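Local coordinates for protein VlsE1 (Borreliella burgdorferi, PDB 1L8W) that is a variable surface lipoprotein antigen of the Lyme disease spirochaete, probably helping the bacterium to evade the host immune response by antigenic switching, at residues I276-M281 / A308-L313. Numbering follows the deposited sequence.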
loop_
_atom_site.group_PDB
_atom_site.type_symbol
_atom_site.label_atom_id
_atom_site.label_comp_id
_atom_site.label_asym_id
_atom_site.label_seq_id
_atom_site.Cartn_x
_atom_site.Cartn_y
_atom_site.Cartn_z
ATOM N N ILE A 276 6.691 -3.053 2.101
ATOM C CA ILE A 276 7.289 -1.788 1.736
ATOM C C ILE A 276 6.238 -0.708 1.501
ATOM O O ILE A 276 6.333 0.378 2.071
ATOM C CB ILE A 276 8.178 -1.961 0.474
ATOM C CG1 ILE A 276 9.439 -2.756 0.851
ATOM C CG2 ILE A 276 8.528 -0.616 -0.123
ATOM C CD1 ILE A 276 10.439 -2.972 -0.278
ATOM N N ALA A 277 5.231 -1.004 0.686
ATOM C CA ALA A 277 4.193 -0.011 0.397
ATOM C C ALA A 277 3.392 0.367 1.640
ATOM O O ALA A 277 3.062 1.539 1.832
ATOM C CB ALA A 277 3.256 -0.516 -0.697
ATOM N N LEU A 278 3.085 -0.618 2.479
ATOM C CA LEU A 278 2.335 -0.359 3.704
ATOM C C LEU A 278 3.140 0.510 4.665
ATOM O O LEU A 278 2.602 1.434 5.275
ATOM C CB LEU A 278 1.972 -1.667 4.404
ATOM C CG LEU A 278 0.705 -2.381 3.931
ATOM C CD1 LEU A 278 0.688 -3.796 4.469
ATOM C CD2 LEU A 278 -0.529 -1.605 4.389
ATOM N N ARG A 279 4.431 0.213 4.789
ATOM C CA ARG A 279 5.303 0.958 5.683
ATOM C C ARG A 279 5.435 2.400 5.212
ATOM O O ARG A 279 5.354 3.331 6.012
ATOM C CB ARG A 279 6.673 0.293 5.734
ATOM C CG ARG A 279 7.689 1.006 6.587
ATOM C CD ARG A 279 7.935 0.223 7.843
ATOM N NE ARG A 279 9.282 0.408 8.335
ATOM C CZ ARG A 279 9.732 -0.101 9.475
ATOM N NH1 ARG A 279 8.929 -0.821 10.250
ATOM N NH2 ARG A 279 10.994 0.088 9.824
ATOM N N GLY A 280 5.632 2.568 3.905
ATOM C CA GLY A 280 5.755 3.894 3.332
ATOM C C GLY A 280 4.502 4.752 3.460
ATOM O O GLY A 280 4.600 5.973 3.574
HETATM N N MSE A 281 3.324 4.131 3.444
HETATM C CA MSE A 281 2.074 4.877 3.559
HETATM C C MSE A 281 1.678 5.166 5.006
HETATM O O MSE A 281 1.024 6.174 5.284
HETATM C CB MSE A 281 0.908 4.110 2.917
HETATM C CG MSE A 281 1.007 3.829 1.438
HETATM SE SE MSE A 281 -0.593 2.877 0.805
HETATM C CE MSE A 281 -1.530 4.329 0.021
ATOM N N ALA A 308 6.415 1.603 -4.836
ATOM C CA ALA A 308 5.491 0.655 -4.219
ATOM C C ALA A 308 4.132 1.319 -3.983
ATOM O O ALA A 308 3.085 0.754 -4.306
ATOM C CB ALA A 308 6.052 0.141 -2.895
ATOM N N VAL A 309 4.140 2.516 -3.412
ATOM C CA VAL A 309 2.873 3.185 -3.165
ATOM C C VAL A 309 2.182 3.633 -4.460
ATOM O O VAL A 309 0.978 3.439 -4.619
ATOM C CB VAL A 309 3.040 4.377 -2.207
ATOM C CG1 VAL A 309 4.145 5.287 -2.700
ATOM C CG2 VAL A 309 1.724 5.130 -2.099
ATOM N N ARG A 310 2.931 4.208 -5.394
ATOM C CA ARG A 310 2.330 4.627 -6.654
ATOM C C ARG A 310 1.691 3.435 -7.370
ATOM O O ARG A 310 0.647 3.583 -8.007
ATOM C CB ARG A 310 3.370 5.276 -7.572
ATOM C CG ARG A 310 3.798 6.685 -7.179
ATOM C CD ARG A 310 4.576 7.354 -8.303
ATOM N NE ARG A 310 5.878 6.729 -8.530
ATOM C CZ ARG A 310 7.038 7.240 -8.127
ATOM N NH1 ARG A 310 7.074 8.395 -7.474
ATOM N NH2 ARG A 310 8.164 6.596 -8.375
ATOM N N LYS A 311 2.314 2.257 -7.278
ATOM C CA LYS A 311 1.765 1.064 -7.927
ATOM C C LYS A 311 0.467 0.607 -7.253
ATOM O O LYS A 311 -0.510 0.265 -7.927
ATOM C CB LYS A 311 2.775 -0.098 -7.913
ATOM C CG LYS A 311 3.897 0.009 -8.935
ATOM C CD LYS A 311 4.716 -1.297 -9.016
ATOM C CE LYS A 311 5.709 -1.235 -10.181
ATOM N NZ LYS A 311 6.455 -2.509 -10.355
ATOM N N VAL A 312 0.456 0.583 -5.925
ATOM C CA VAL A 312 -0.743 0.164 -5.201
ATOM C C VAL A 312 -1.939 1.115 -5.400
ATOM O O VAL A 312 -3.052 0.667 -5.692
ATOM C CB VAL A 312 -0.437 -0.006 -3.697
ATOM C CG1 VAL A 312 0.433 1.117 -3.237
ATOM C CG2 VAL A 312 -1.720 -0.014 -2.891
ATOM N N LEU A 313 -1.708 2.416 -5.277
ATOM C CA LEU A 313 -2.779 3.404 -5.444
ATOM C C LEU A 313 -3.287 3.472 -6.880
ATOM O O LEU A 313 -4.463 3.720 -7.121
ATOM C CB LEU A 313 -2.296 4.791 -5.021
ATOM C CG LEU A 313 -1.893 4.977 -3.563
ATOM C CD1 LEU A 313 -1.578 6.445 -3.311
ATOM C CD2 LEU A 313 -3.027 4.524 -2.671
#
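Start at I276, in a contact whose centre is about 4 Å from the centre of the chain and where two helices meet almost at right angles: their local axes cross at -99° and come within 8.8 Å of each other. The side chain of I276 leaves its helix sideways, yet its CG2 still reaches A308 CB at 3.8 Å. One residue on, A277 marks the tightest point of the crossing. Its CB points toward the partner helix and meets A308 CB at 3.6 Å, with the two CA atoms just 4.8 Å apart; a methyl group on each side is what lets the backbones come this close. The same A277 CB also lies 4.1 Å from CG1 of V312, one helical turn beyond A308. L278 points away and R279 is out of reach of this partner: L278 packs on I248 and A251 of helix 247-252, and R279 hydrogen-bonds through NH1 to A251 O. At G280 the absence of a side chain leaves the surface low beside V309. M281, a selenomethionine, then extends across the gap, its CG 3.8 Å from V309 CG2. The side-chain contacts are apolar, and the two segments bury 269 Å² in all, both sides summed. This is plain helix-on-helix packing in the interior of a largely helical lipoprotein, with the end of helix 269-281 laid across the long helix 294-333. Helix 205-216 covers I276 and A308 through V215, while helix 59-80 closes over M281 with V62 and over L313 with Y65 and F66.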